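Local coordinates for protein putative alpha-ketoglutarate-dependent taurine dioxygenase (Burkholderia xenovorans, PDB 5HSX) that probably acts as an iron-dependent dioxygenase of the TfdA/TauD family, using 2-oxoglutarate as co-substrate to oxidise a substrate not yet identified, at residues E97-S102 / L288-L293; F61-F66 / A260-F265; P205-H210 / V299-T304; A53-R58 / H210-E215. All blocks are in the same frame, centred on the assembly; numbering follows the deposited sequence. Where two conformers were deposited one is given.

Interaction 1: E97-S102 / L288-L293; sequences EVYSIS and LYRTTL
Y99 and I101 pair with R290 and L288 as hydrogen-bonded pairs of two antiparallel strands, whose axes approach to 4.7 Å with 145° between their directions, and S100 faces Y289 as the non-hydrogen-bonded pair between them. Four backbone bonds tie the strands; the straightest runs from L288 N to I101 O (2.8 Å, 175° at the hydrogen). On the face carrying Y99, I101, L288 and R290, the contact is shared chiefly by R290, Y99 and I101. The arginine chain bends at chi3, and the guanidinium lies 20° from the plane of the Y99 ring. Y99 CB sits over one guanidinium face, offset toward its rim, and NH1 approaches ring atom CD1 to 3.5 Å. I101 CD1 packs on the aliphatic root of the same arginine, 3.7 Å from R290 CB. On the face of S100 and Y289, V98 CG1 meets Y289 CB at 3.7 Å, while the hydroxyl oxygen S100 OG lies 3.9 Å from Y289 CE1. Where the strands diverge, a water lies between E97 O (2.6 Å) and T292 N, accepting from the latter. The polar ends are satisfied by residues beyond the two strands: R290 NH1 donates to V320 O, and Y99 OH hydrogen-bonds T83 OG1. Helix 313-322 thus covers the Y99 and R290 face, helix 69-77 packs against V98 and T291, and strand 135-140 flanks 288-293 on its other edge, leaving 99-101 outermost in the mixed sheet.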
loop_
_atom_site.group_PDB
_atom_site.type_symbol
_atom_site.label_atom_id
_atom_site.label_comp_id
_atom_site.label_asym_id
_atom_site.label_seq_id
_atom_site.Cartn_x
_atom_site.Cartn_y
_atom_site.Cartn_z
ATOM N N GLU B 97 -3.281 -4.992 30.822
ATOM C CA GLU B 97 -3.258 -5.701 29.548
ATOM C C GLU B 97 -3.466 -4.789 28.356
ATOM O O GLU B 97 -3.253 -5.226 27.222
ATOM C CB GLU B 97 -4.346 -6.779 29.500
ATOM C CG GLU B 97 -4.445 -7.648 30.735
ATOM C CD GLU B 97 -5.359 -7.060 31.793
ATOM O OE1 GLU B 97 -5.722 -7.810 32.719
ATOM O OE2 GLU B 97 -5.710 -5.855 31.704
ATOM N N VAL B 98 -3.902 -3.551 28.570
ATOM C CA VAL B 98 -4.357 -2.689 27.486
ATOM C C VAL B 98 -3.358 -1.559 27.294
ATOM O O VAL B 98 -3.002 -0.864 28.253
ATOM C CB VAL B 98 -5.765 -2.145 27.769
ATOM C CG1 VAL B 98 -6.237 -1.278 26.612
ATOM C CG2 VAL B 98 -6.722 -3.301 28.008
ATOM N N TYR B 99 -2.917 -1.370 26.054
ATOM C CA TYR B 99 -1.959 -0.335 25.696
ATOM C C TYR B 99 -2.666 0.747 24.897
ATOM O O TYR B 99 -3.363 0.447 23.921
ATOM C CB TYR B 99 -0.803 -0.915 24.882
ATOM C CG TYR B 99 -0.149 -2.092 25.559
ATOM C CD1 TYR B 99 -0.566 -3.392 25.288
ATOM C CD2 TYR B 99 0.871 -1.908 26.481
ATOM C CE1 TYR B 99 0.022 -4.477 25.913
ATOM C CE2 TYR B 99 1.467 -2.988 27.111
ATOM C CZ TYR B 99 1.036 -4.268 26.825
ATOM O OH TYR B 99 1.619 -5.350 27.442
ATOM N N SER B 100 -2.470 1.996 25.304
ATOM C CA SER B 100 -3.091 3.137 24.642
ATOM C C SER B 100 -2.223 3.586 23.472
ATOM O O SER B 100 -1.004 3.716 23.611
ATOM C CB SER B 100 -3.285 4.279 25.642
ATOM O OG SER B 100 -3.834 5.430 25.021
ATOM N N ILE B 101 -2.853 3.800 22.317
ATOM C CA ILE B 101 -2.188 4.319 21.124
ATOM C C ILE B 101 -2.894 5.614 20.740
ATOM O O ILE B 101 -4.074 5.600 20.364
ATOM C CB ILE B 101 -2.205 3.317 19.961
ATOM C CG1 ILE B 101 -1.205 2.187 20.197
ATOM C CG2 ILE B 101 -1.890 4.017 18.643
ATOM C CD1 ILE B 101 -1.823 0.938 20.725
ATOM N N SER B 102 -2.187 6.733 20.848
ATOM C CA SER B 102 -2.758 8.016 20.454
ATOM C C SER B 102 -1.707 8.939 19.846
ATOM O O SER B 102 -2.042 9.939 19.210
ATOM C CB SER B 102 -3.428 8.693 21.653
ATOM O OG SER B 102 -2.542 8.779 22.753
ATOM N N LEU B 288 -6.626 4.501 19.777
ATOM C CA LEU B 288 -6.830 3.068 19.674
ATOM C C LEU B 288 -6.310 2.415 20.945
ATOM O O LEU B 288 -5.590 3.033 21.735
ATOM C CB LEU B 288 -6.126 2.480 18.439
ATOM C CG LEU B 288 -6.539 3.021 17.063
ATOM C CD1 LEU B 288 -5.704 4.233 16.674
ATOM C CD2 LEU B 288 -6.434 1.926 15.996
ATOM N N TYR B 289 -6.692 1.155 21.143
ATOM C CA TYR B 289 -6.205 0.370 22.270
ATOM C C TYR B 289 -5.809 -1.003 21.766
ATOM O O TYR B 289 -6.465 -1.554 20.876
ATOM C CB TYR B 289 -7.256 0.245 23.380
ATOM C CG TYR B 289 -7.608 1.573 23.987
ATOM C CD1 TYR B 289 -6.812 2.143 24.978
ATOM C CD2 TYR B 289 -8.725 2.275 23.553
ATOM C CE1 TYR B 289 -7.132 3.388 25.529
ATOM C CE2 TYR B 289 -9.052 3.505 24.097
ATOM C CZ TYR B 289 -8.254 4.052 25.081
ATOM O OH TYR B 289 -8.591 5.274 25.609
ATOM N N ARG B 290 -4.726 -1.543 22.327
ATOM C CA ARG B 290 -4.150 -2.791 21.860
ATOM C C ARG B 290 -3.967 -3.744 23.031
ATOM O O ARG B 290 -3.599 -3.334 24.136
ATOM C CB ARG B 290 -2.794 -2.576 21.155
ATOM C CG ARG B 290 -2.100 -3.887 20.788
ATOM C CD ARG B 290 -0.845 -3.747 19.933
ATOM N NE ARG B 290 0.012 -2.624 20.289
ATOM C CZ ARG B 290 0.870 -2.602 21.305
ATOM N NH1 ARG B 290 0.989 -3.641 22.115
ATOM N NH2 ARG B 290 1.611 -1.525 21.521
ATOM N N THR B 291 -4.254 -5.011 22.785
ATOM C CA THR B 291 -3.815 -6.097 23.648
ATOM C C THR B 291 -2.897 -6.984 22.823
ATOM O O THR B 291 -2.969 -6.992 21.589
ATOM C CB THR B 291 -4.997 -6.912 24.172
ATOM O OG1 THR B 291 -5.736 -7.432 23.059
ATOM C CG2 THR B 291 -5.920 -6.045 25.034
ATOM N N THR B 292 -2.001 -7.715 23.487
ATOM C CA THR B 292 -1.185 -8.663 22.744
ATOM C C THR B 292 -1.092 -9.964 23.528
ATOM O O THR B 292 -1.265 -9.997 24.752
ATOM C CB THR B 292 0.229 -8.124 22.388
ATOM O OG1 THR B 292 1.128 -8.289 23.477
ATOM C CG2 THR B 292 0.196 -6.640 22.011
ATOM N N LEU B 293 -0.860 -11.040 22.794
ATOM C CA LEU B 293 -0.881 -12.389 23.334
ATOM C C LEU B 293 0.538 -12.934 23.411
ATOM O O LEU B 293 1.303 -12.817 22.448
ATOM C CB LEU B 293 -1.764 -13.293 22.472
ATOM C CG LEU B 293 -3.209 -12.814 22.281
ATOM C CD1 LEU B 293 -3.995 -13.807 21.429
ATOM C CD2 LEU B 293 -3.898 -12.600 23.624
HETATM O O HOH W 1 -2.018 -7.359 26.379
#

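Interaction 2: F61-F66 / A260-F265; sequences FFREQF and AGSVAF
F62 and V263 exchange two backbone bonds, F62 N to V263 O (2.8 Å) and V263 N to F62 O (2.9 Å), which define an antiparallel hydrogen-bonded pair. Their side chains meet on one face, F62 CD2 lying 3.9 Å from V263 CB. On the other face of the sheet, the CD1–CE1 side of the F61 ring rests on the methyl of A264, with CD1 3.7 Å from CB. Beyond the strands, the chains stay joined by polar contacts. The R63 chain bends at chi2 (-72°), and NH1 donates to S262 OG at 2.9 Å, 16° out of the guanidinium plane; NH1 also donates to K257 O. Q65 N bonds G261 O (2.8 Å), and F66 brings ring atom CE1 to 3.6 Å from G261 CA. A side-chain carbon on G261 would clash with that ring, and the backbone angles of this residue independently call for glycine. One water links E64 N, A260 O and S262 OG; a second joins E64 OE1 to A260 O. Further out, F61 stacks on F256 and meets W152 edge-to-face, Q65 OE1 accepts from L38 N, and helix 44-57 covers F62 through I50. The pairing continues past the strands through the Q65-G261 bond and the waters, while strands 59-62 and 263-267 themselves lie side by side in the larger sheet of the cupin-type double-stranded beta-helix that TfdA-family enzymes share.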
loop_
_atom_site.group_PDB
_atom_site.type_symbol
_atom_site.label_atom_id
_atom_site.label_comp_id
_atom_site.label_asym_id
_atom_site.label_seq_id
_atom_site.Cartn_x
_atom_site.Cartn_y
_atom_site.Cartn_z
ATOM N N PHE B 61 -10.186 -8.735 10.296
ATOM C CA PHE B 61 -10.738 -7.448 10.697
ATOM C C PHE B 61 -12.210 -7.585 11.067
ATOM O O PHE B 61 -12.951 -8.345 10.438
ATOM C CB PHE B 61 -10.594 -6.406 9.575
ATOM C CG PHE B 61 -9.185 -6.219 9.091
ATOM C CD1 PHE B 61 -8.282 -5.455 9.816
ATOM C CD2 PHE B 61 -8.768 -6.798 7.901
ATOM C CE1 PHE B 61 -6.982 -5.270 9.363
ATOM C CE2 PHE B 61 -7.471 -6.618 7.437
ATOM C CZ PHE B 61 -6.573 -5.849 8.169
ATOM N N PHE B 62 -12.625 -6.832 12.084
ATOM C CA PHE B 62 -14.020 -6.718 12.474
ATOM C C PHE B 62 -14.446 -5.263 12.348
ATOM O O PHE B 62 -13.623 -4.348 12.469
ATOM C CB PHE B 62 -14.259 -7.202 13.920
ATOM C CG PHE B 62 -13.737 -8.593 14.203
ATOM C CD1 PHE B 62 -14.579 -9.697 14.132
ATOM C CD2 PHE B 62 -12.408 -8.792 14.562
ATOM C CE1 PHE B 62 -14.097 -10.984 14.405
ATOM C CE2 PHE B 62 -11.923 -10.066 14.831
ATOM C CZ PHE B 62 -12.769 -11.162 14.754
ATOM N N ARG B 63 -15.737 -5.054 12.104
ATOM C CA ARG B 63 -16.323 -3.724 12.011
ATOM C C ARG B 63 -17.471 -3.589 12.998
ATOM O O ARG B 63 -18.137 -4.572 13.340
ATOM C CB ARG B 63 -16.849 -3.429 10.597
ATOM C CG ARG B 63 -15.825 -3.540 9.487
ATOM C CD ARG B 63 -14.830 -2.400 9.514
ATOM N NE ARG B 63 -14.094 -2.317 8.257
ATOM C CZ ARG B 63 -13.200 -1.377 7.970
ATOM N NH1 ARG B 63 -12.907 -0.437 8.859
ATOM N NH2 ARG B 63 -12.585 -1.384 6.794
ATOM N N GLU B 64 -17.703 -2.353 13.448
ATOM C CA GLU B 64 -18.852 -2.022 14.290
ATOM C C GLU B 64 -18.843 -2.819 15.593
ATOM O O GLU B 64 -19.883 -3.288 16.059
ATOM C CB GLU B 64 -20.172 -2.236 13.541
ATOM C CG GLU B 64 -20.343 -1.382 12.306
ATOM C CD GLU B 64 -20.425 0.089 12.636
ATOM O OE1 GLU B 64 -19.619 0.867 12.084
ATOM O OE2 GLU B 64 -21.291 0.466 13.455
ATOM N N GLN B 65 -17.665 -2.965 16.191
ATOM C CA GLN B 65 -17.497 -3.634 17.481
ATOM C C GLN B 65 -17.053 -2.576 18.492
ATOM O O GLN B 65 -15.867 -2.270 18.610
ATOM C CB GLN B 65 -16.487 -4.773 17.368
ATOM C CG GLN B 65 -16.795 -5.758 16.245
ATOM C CD GLN B 65 -18.038 -6.584 16.522
ATOM O OE1 GLN B 65 -18.374 -6.852 17.677
ATOM N NE2 GLN B 65 -18.732 -6.985 15.465
ATOM N N PHE B 66 -18.011 -2.014 19.219
ATOM C CA PHE B 66 -17.743 -0.929 20.160
ATOM C C PHE B 66 -17.573 -1.542 21.545
ATOM O O PHE B 66 -18.554 -1.909 22.199
ATOM C CB PHE B 66 -18.858 0.109 20.101
ATOM C CG PHE B 66 -19.055 0.675 18.722
ATOM C CD1 PHE B 66 -18.247 1.704 18.262
ATOM C CD2 PHE B 66 -20.010 0.143 17.867
ATOM C CE1 PHE B 66 -18.405 2.212 16.983
ATOM C CE2 PHE B 66 -20.174 0.643 16.589
ATOM C CZ PHE B 66 -19.369 1.677 16.145
ATOM N N ALA B 260 -14.347 3.969 13.489
ATOM C CA ALA B 260 -14.683 3.739 14.887
ATOM C C ALA B 260 -15.341 2.372 15.027
ATOM O O ALA B 260 -16.184 1.987 14.212
ATOM C CB ALA B 260 -15.617 4.838 15.407
ATOM N N GLY B 261 -14.925 1.623 16.046
ATOM C CA GLY B 261 -15.445 0.289 16.248
ATOM C C GLY B 261 -14.767 -0.792 15.436
ATOM O O GLY B 261 -15.197 -1.952 15.499
ATOM N N SER B 262 -13.727 -0.466 14.674
ATOM C CA SER B 262 -13.027 -1.502 13.926
ATOM C C SER B 262 -11.996 -2.192 14.809
ATOM O O SER B 262 -11.494 -1.619 15.781
ATOM C CB SER B 262 -12.350 -0.923 12.682
ATOM O OG SER B 262 -13.316 -0.428 11.757
ATOM N N VAL B 263 -11.708 -3.450 14.474
ATOM C CA VAL B 263 -10.751 -4.274 15.206
ATOM C C VAL B 263 -9.865 -4.977 14.189
ATOM O O VAL B 263 -10.359 -5.505 13.190
ATOM C CB VAL B 263 -11.453 -5.309 16.114
ATOM C CG1 VAL B 263 -10.415 -6.149 16.883
ATOM C CG2 VAL B 263 -12.417 -4.620 17.082
ATOM N N ALA B 264 -8.556 -4.976 14.439
ATOM C CA ALA B 264 -7.596 -5.741 13.653
ATOM C C ALA B 264 -6.927 -6.765 14.558
ATOM O O ALA B 264 -6.470 -6.425 15.654
ATOM C CB ALA B 264 -6.544 -4.821 13.018
ATOM N N PHE B 265 -6.866 -8.012 14.091
ATOM C CA PHE B 265 -6.349 -9.150 14.853
ATOM C C PHE B 265 -5.336 -9.827 13.939
ATOM O O PHE B 265 -5.720 -10.401 12.914
ATOM C CB PHE B 265 -7.511 -10.086 15.218
ATOM C CG PHE B 265 -7.164 -11.269 16.115
ATOM C CD1 PHE B 265 -5.900 -11.457 16.660
ATOM C CD2 PHE B 265 -8.157 -12.191 16.415
ATOM C CE1 PHE B 265 -5.643 -12.546 17.490
ATOM C CE2 PHE B 265 -7.907 -13.283 17.237
ATOM C CZ PHE B 265 -6.644 -13.464 17.772
HETATM O O HOH W 2 -16.040 -0.127 12.570
HETATM O O HOH W 3 -18.164 3.355 12.882
HETATM O O HOH W 4 -13.381 -1.449 18.351
#

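Interaction 3: P205-H210 / V299-T304; sequences PLVRVH and VGPDGT
V209 and V299 join the end of a strand to a loop: the last residues of strand 200-209 are met by the irregular connection between strands 287-293 and 307-310. One direct hydrogen bond fastens them, V209 N to V299 O at 2.9 Å and nearly straight (173° at the hydrogen), with the donor lying almost along the C=O axis. Beside it, a water makes a second, indirect link, accepting from R208 NE and V299 N and donating to V209 O (2.7 Å). R208 reaches this water by a fully extended chain from CG to NE, and the water lies in its guanidinium plane. Past V299 the loop folds into a type I beta turn from G300 to G303, closed by G303 N to G300 O. An Asx turn overlaps its end, D302 OD1 accepting from T304 N at 2.9 Å. The turn presents P301 to the strand: V207 and P301 cross at about a right angle, with V207 CG1 3.8 Å from P301 CG. V209 CG2, anti to the carbonyl carbon, settles 3.7 Å from P301 N. G300 is closely fitted, its CA 3.6 Å from P205 CB, where a side-chain carbon would clash. V207 O is buried here without a conventional hydrogen-bond partner; G300 CA makes a CH...O contact to it at 3.3 Å. Helix 164-171 flanks the site, with D171 touching both V207 and P301, and R216 of strand 216-218 touches the same pair.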
loop_
_atom_site.group_PDB
_atom_site.type_symbol
_atom_site.label_atom_id
_atom_site.label_comp_id
_atom_site.label_asym_id
_atom_site.label_seq_id
_atom_site.Cartn_x
_atom_site.Cartn_y
_atom_site.Cartn_z
ATOM N N PRO B 205 16.134 -16.873 14.104
ATOM C CA PRO B 205 16.270 -17.403 12.744
ATOM C C PRO B 205 15.765 -16.382 11.742
ATOM O O PRO B 205 14.812 -15.644 12.008
ATOM C CB PRO B 205 15.384 -18.654 12.758
ATOM C CG PRO B 205 14.321 -18.317 13.765
ATOM C CD PRO B 205 15.042 -17.539 14.844
ATOM N N LEU B 206 16.416 -16.328 10.580
ATOM C CA LEU B 206 15.856 -15.499 9.522
ATOM C C LEU B 206 14.597 -16.123 8.935
ATOM O O LEU B 206 13.779 -15.409 8.353
ATOM C CB LEU B 206 16.891 -15.274 8.411
ATOM C CG LEU B 206 17.326 -13.845 8.128
ATOM C CD1 LEU B 206 17.892 -13.199 9.385
ATOM C CD2 LEU B 206 18.351 -13.854 6.990
ATOM N N VAL B 207 14.433 -17.440 9.069
ATOM C CA VAL B 207 13.238 -18.141 8.623
ATOM C C VAL B 207 12.584 -18.769 9.848
ATOM O O VAL B 207 13.179 -19.638 10.503
ATOM C CB VAL B 207 13.568 -19.208 7.567
ATOM C CG1 VAL B 207 12.313 -19.956 7.159
ATOM C CG2 VAL B 207 14.242 -18.560 6.361
ATOM N N ARG B 208 11.372 -18.321 10.176
ATOM C CA ARG B 208 10.673 -18.828 11.353
ATOM C C ARG B 208 9.644 -19.872 10.943
ATOM O O ARG B 208 8.759 -19.591 10.128
ATOM C CB ARG B 208 9.976 -17.707 12.131
ATOM C CG ARG B 208 9.249 -18.280 13.353
ATOM C CD ARG B 208 8.577 -17.226 14.259
ATOM N NE ARG B 208 8.031 -17.923 15.429
ATOM C CZ ARG B 208 7.455 -17.339 16.480
ATOM N NH1 ARG B 208 7.341 -16.017 16.529
ATOM N NH2 ARG B 208 6.993 -18.088 17.477
ATOM N N VAL B 209 9.738 -21.058 11.542
ATOM C CA VAL B 209 8.774 -22.119 11.266
ATOM C C VAL B 209 7.537 -21.918 12.131
ATOM O O VAL B 209 7.608 -21.985 13.363
ATOM C CB VAL B 209 9.395 -23.500 11.502
ATOM C CG1 VAL B 209 8.367 -24.564 11.207
ATOM C CG2 VAL B 209 10.632 -23.656 10.620
ATOM N N HIS B 210 6.393 -21.720 11.485
ATOM C CA HIS B 210 5.168 -21.393 12.211
ATOM C C HIS B 210 4.746 -22.562 13.099
ATOM O O HIS B 210 4.606 -23.693 12.610
ATOM C CB HIS B 210 4.059 -21.031 11.221
ATOM C CG HIS B 210 2.878 -20.362 11.849
ATOM N ND1 HIS B 210 2.010 -21.019 12.691
ATOM C CD2 HIS B 210 2.415 -19.089 11.744
ATOM C CE1 HIS B 210 1.070 -20.180 13.090
ATOM N NE2 HIS B 210 1.286 -19.005 12.522
ATOM N N VAL B 299 11.596 -20.846 16.277
ATOM C CA VAL B 299 12.462 -21.939 15.852
ATOM C C VAL B 299 12.689 -21.816 14.352
ATOM O O VAL B 299 11.748 -21.517 13.607
ATOM C CB VAL B 299 11.835 -23.309 16.182
ATOM C CG1 VAL B 299 12.794 -24.403 15.836
ATOM C CG2 VAL B 299 11.418 -23.374 17.646
ATOM N N GLY B 300 13.923 -22.060 13.908
ATOM C CA GLY B 300 14.238 -22.057 12.492
ATOM C C GLY B 300 14.088 -23.432 11.868
ATOM O O GLY B 300 13.746 -24.421 12.543
ATOM N N PRO B 301 14.334 -23.527 10.557
ATOM C CA PRO B 301 14.156 -24.813 9.873
ATOM C C PRO B 301 15.020 -25.927 10.433
ATOM O O PRO B 301 14.605 -27.093 10.386
ATOM C CB PRO B 301 14.533 -24.487 8.421
ATOM C CG PRO B 301 14.151 -23.052 8.282
ATOM C CD PRO B 301 14.546 -22.419 9.597
ATOM N N ASP B 302 16.202 -25.611 10.964
ATOM C CA ASP B 302 17.071 -26.640 11.534
ATOM C C ASP B 302 16.748 -26.956 12.993
ATOM O O ASP B 302 17.469 -27.746 13.620
ATOM C CB ASP B 302 18.551 -26.231 11.401
ATOM C CG ASP B 302 18.938 -25.063 12.313
ATOM O OD1 ASP B 302 18.053 -24.462 12.946
ATOM O OD2 ASP B 302 20.139 -24.724 12.370
ATOM N N GLY B 303 15.687 -26.376 13.548
ATOM C CA GLY B 303 15.304 -26.654 14.919
ATOM C C GLY B 303 15.952 -25.774 15.969
ATOM O O GLY B 303 15.623 -25.913 17.151
ATOM N N THR B 304 16.853 -24.876 15.582
ATOM C CA THR B 304 17.546 -24.024 16.545
ATOM C C THR B 304 16.609 -22.927 17.040
ATOM O O THR B 304 16.088 -22.142 16.239
ATOM C CB THR B 304 18.796 -23.403 15.917
ATOM O OG1 THR B 304 19.590 -24.426 15.310
ATOM C CG2 THR B 304 19.630 -22.704 16.992
HETATM O O HOH W 5 8.719 -20.729 15.541
#

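Interaction 4: A53-R58 / H210-E215; sequences ALLKWR and HPETGE
E215 OE1 is gripped by R58 NH1 at 2.9 Å and T213 OG1 at 2.7 Å, which arrive from opposite faces of the carboxylate plane. A water donates to it as well and also to L55 O, tying the carboxylate to the last turn of helix 44-57. R58 completes an end-on, two-nitrogen salt bridge by giving NH2 to E215 OE2 (2.9 Å). The two side chains meet tip to tip; both oxygens lie close to the guanidinium plane, yet the nitrogens approach from above the carboxylate plane, the two planes being 28° apart. R58 directly follows the helix with positive phi (77°), and its chain bends at chi2 (-50°). T213 also positions its partner from within the loop, since OG1 accepts from E215 N in an ST turn. Alongside, L55 inserts its two methyls: CD2 lies 3.9 Å from H210 CE1, and CD1 is 3.7 Å from E212 OE1, the leucine and glutamate crossing at about a right angle. H210 ND1 accepts from both E212 N (3.1 Å) and T213 N, while its NE2 bonds D267. The E212 carboxylate forms salt bridges with R51 and R269. With a guanidinium, a hydroxyl and a water all donating to the E215 carboxylate, its negative charge should be stabilised, and the two-pronged bridge fixes its rotation, so helix end and loop are joined by charge as well as by leucine packing.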
loop_
_atom_site.group_PDB
_atom_site.type_symbol
_atom_site.label_atom_id
_atom_site.label_comp_id
_atom_site.label_asym_id
_atom_site.label_seq_id
_atom_site.Cartn_x
_atom_site.Cartn_y
_atom_site.Cartn_z
ATOM N N ALA B 53 -9.441 -18.686 10.559
ATOM C CA ALA B 53 -9.398 -17.591 9.595
ATOM C C ALA B 53 -8.153 -16.741 9.796
ATOM O O ALA B 53 -7.538 -16.289 8.825
ATOM C CB ALA B 53 -10.660 -16.738 9.724
ATOM N N LEU B 54 -7.759 -16.529 11.052
ATOM C CA LEU B 54 -6.547 -15.771 11.343
ATOM C C LEU B 54 -5.308 -16.495 10.833
ATOM O O LEU B 54 -4.440 -15.890 10.196
ATOM C CB LEU B 54 -6.445 -15.511 12.846
ATOM C CG LEU B 54 -5.150 -14.895 13.377
ATOM C CD1 LEU B 54 -4.977 -13.447 12.887
ATOM C CD2 LEU B 54 -5.133 -14.979 14.907
ATOM N N LEU B 55 -5.196 -17.796 11.108
ATOM C CA LEU B 55 -4.038 -18.532 10.611
ATOM C C LEU B 55 -3.988 -18.517 9.089
ATOM O O LEU B 55 -2.902 -18.438 8.501
ATOM C CB LEU B 55 -4.058 -19.973 11.130
ATOM C CG LEU B 55 -3.914 -20.144 12.644
ATOM C CD1 LEU B 55 -3.727 -21.609 12.981
ATOM C CD2 LEU B 55 -2.768 -19.305 13.195
ATOM N N LYS B 56 -5.150 -18.543 8.438
ATOM C CA LYS B 56 -5.186 -18.641 6.982
ATOM C C LYS B 56 -4.936 -17.298 6.303
ATOM O O LYS B 56 -4.231 -17.233 5.286
ATOM C CB LYS B 56 -6.537 -19.199 6.543
ATOM C CG LYS B 56 -6.709 -19.303 5.035
ATOM C CD LYS B 56 -8.087 -19.872 4.725
ATOM C CE LYS B 56 -8.326 -20.035 3.241
ATOM N NZ LYS B 56 -9.686 -20.595 3.032
ATOM N N TRP B 57 -5.508 -16.225 6.835
ATOM C CA TRP B 57 -5.447 -14.920 6.182
ATOM C C TRP B 57 -4.470 -13.954 6.845
ATOM O O TRP B 57 -4.306 -12.828 6.353
ATOM C CB TRP B 57 -6.860 -14.315 6.112
ATOM C CG TRP B 57 -7.699 -15.071 5.105
ATOM C CD1 TRP B 57 -8.706 -15.966 5.360
ATOM C CD2 TRP B 57 -7.542 -15.038 3.679
ATOM N NE1 TRP B 57 -9.199 -16.467 4.172
ATOM C CE2 TRP B 57 -8.498 -15.920 3.130
ATOM C CE3 TRP B 57 -6.698 -14.331 2.813
ATOM C CZ2 TRP B 57 -8.627 -16.124 1.751
ATOM C CZ3 TRP B 57 -6.826 -14.529 1.443
ATOM C CH2 TRP B 57 -7.786 -15.421 0.927
ATOM N N ARG B 58 -3.821 -14.370 7.943
ATOM C CA ARG B 58 -2.724 -13.655 8.605
ATOM C C ARG B 58 -3.187 -12.469 9.446
ATOM O O ARG B 58 -2.615 -12.209 10.511
ATOM C CB ARG B 58 -1.676 -13.151 7.613
ATOM C CG ARG B 58 -1.234 -14.137 6.545
ATOM C CD ARG B 58 -0.841 -15.482 7.119
ATOM N NE ARG B 58 -0.547 -16.400 6.021
ATOM C CZ ARG B 58 -0.037 -17.616 6.172
ATOM N NH1 ARG B 58 0.259 -18.075 7.379
ATOM N NH2 ARG B 58 0.183 -18.370 5.104
ATOM N N HIS B 210 6.393 -21.720 11.485
ATOM C CA HIS B 210 5.168 -21.393 12.211
ATOM C C HIS B 210 4.746 -22.562 13.099
ATOM O O HIS B 210 4.606 -23.693 12.610
ATOM C CB HIS B 210 4.059 -21.031 11.221
ATOM C CG HIS B 210 2.878 -20.362 11.849
ATOM N ND1 HIS B 210 2.010 -21.019 12.691
ATOM C CD2 HIS B 210 2.415 -19.089 11.744
ATOM C CE1 HIS B 210 1.070 -20.180 13.090
ATOM N NE2 HIS B 210 1.286 -19.005 12.522
ATOM N N PRO B 211 4.531 -22.341 14.402
ATOM C CA PRO B 211 4.281 -23.482 15.303
ATOM C C PRO B 211 2.911 -24.133 15.153
ATOM O O PRO B 211 2.724 -25.242 15.670
ATOM C CB PRO B 211 4.450 -22.875 16.704
ATOM C CG PRO B 211 4.196 -21.435 16.529
ATOM C CD PRO B 211 4.678 -21.072 15.138
ATOM N N GLU B 212 1.947 -23.499 14.489
ATOM C CA GLU B 212 0.642 -24.121 14.292
ATOM C C GLU B 212 0.425 -24.631 12.873
ATOM O O GLU B 212 -0.289 -25.616 12.685
ATOM C CB GLU B 212 -0.484 -23.146 14.651
ATOM C CG GLU B 212 -0.539 -22.772 16.124
ATOM C CD GLU B 212 -1.755 -21.920 16.469
ATOM O OE1 GLU B 212 -2.893 -22.442 16.451
ATOM O OE2 GLU B 212 -1.572 -20.720 16.752
ATOM N N THR B 213 1.012 -23.992 11.862
ATOM C CA THR B 213 0.788 -24.411 10.486
ATOM C C THR B 213 1.983 -25.105 9.856
ATOM O O THR B 213 1.819 -25.757 8.817
ATOM C CB THR B 213 0.427 -23.208 9.602
ATOM O OG1 THR B 213 1.589 -22.390 9.442
ATOM C CG2 THR B 213 -0.696 -22.383 10.232
ATOM N N GLY B 214 3.173 -24.975 10.442
ATOM C CA GLY B 214 4.369 -25.529 9.851
ATOM C C GLY B 214 4.922 -24.733 8.691
ATOM O O GLY B 214 5.943 -25.135 8.118
ATOM N N GLU B 215 4.286 -23.621 8.325
ATOM C CA GLU B 215 4.784 -22.791 7.239
ATOM C C GLU B 215 6.047 -22.051 7.665
ATOM O O GLU B 215 6.312 -21.850 8.850
ATOM C CB GLU B 215 3.721 -21.786 6.800
ATOM C CG GLU B 215 2.439 -22.415 6.268
ATOM C CD GLU B 215 1.276 -21.442 6.255
ATOM O OE1 GLU B 215 0.922 -20.910 7.331
ATOM O OE2 GLU B 215 0.723 -21.187 5.164
HETATM O O HOH W 6 -1.965 -20.478 6.983
#

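How the interactions relate
Interactions 1 and 2 belong to one mixed sheet, 14 Å apart between centres, and strand 135-140 separates strands 263-267 and 287-293 within it. Interaction 4 touches interaction 2 because helix 44-57 packs on this sheet, L54 CD1 lying 3.1 Å from F265 O; the same helix is followed in the chain by strand 59-62. Interaction 3 shares H210 with interaction 4 and lies 15 Å from it, but 28 Å from interaction 1 and 33 Å from interaction 2, on the opposite side of the chain's centre from both. Along the chain the first segments come in the order 53-58, 61-66, 97-102 and 205-210, and every pair of contacts crosses, so early and late parts of the sequence are interlocked.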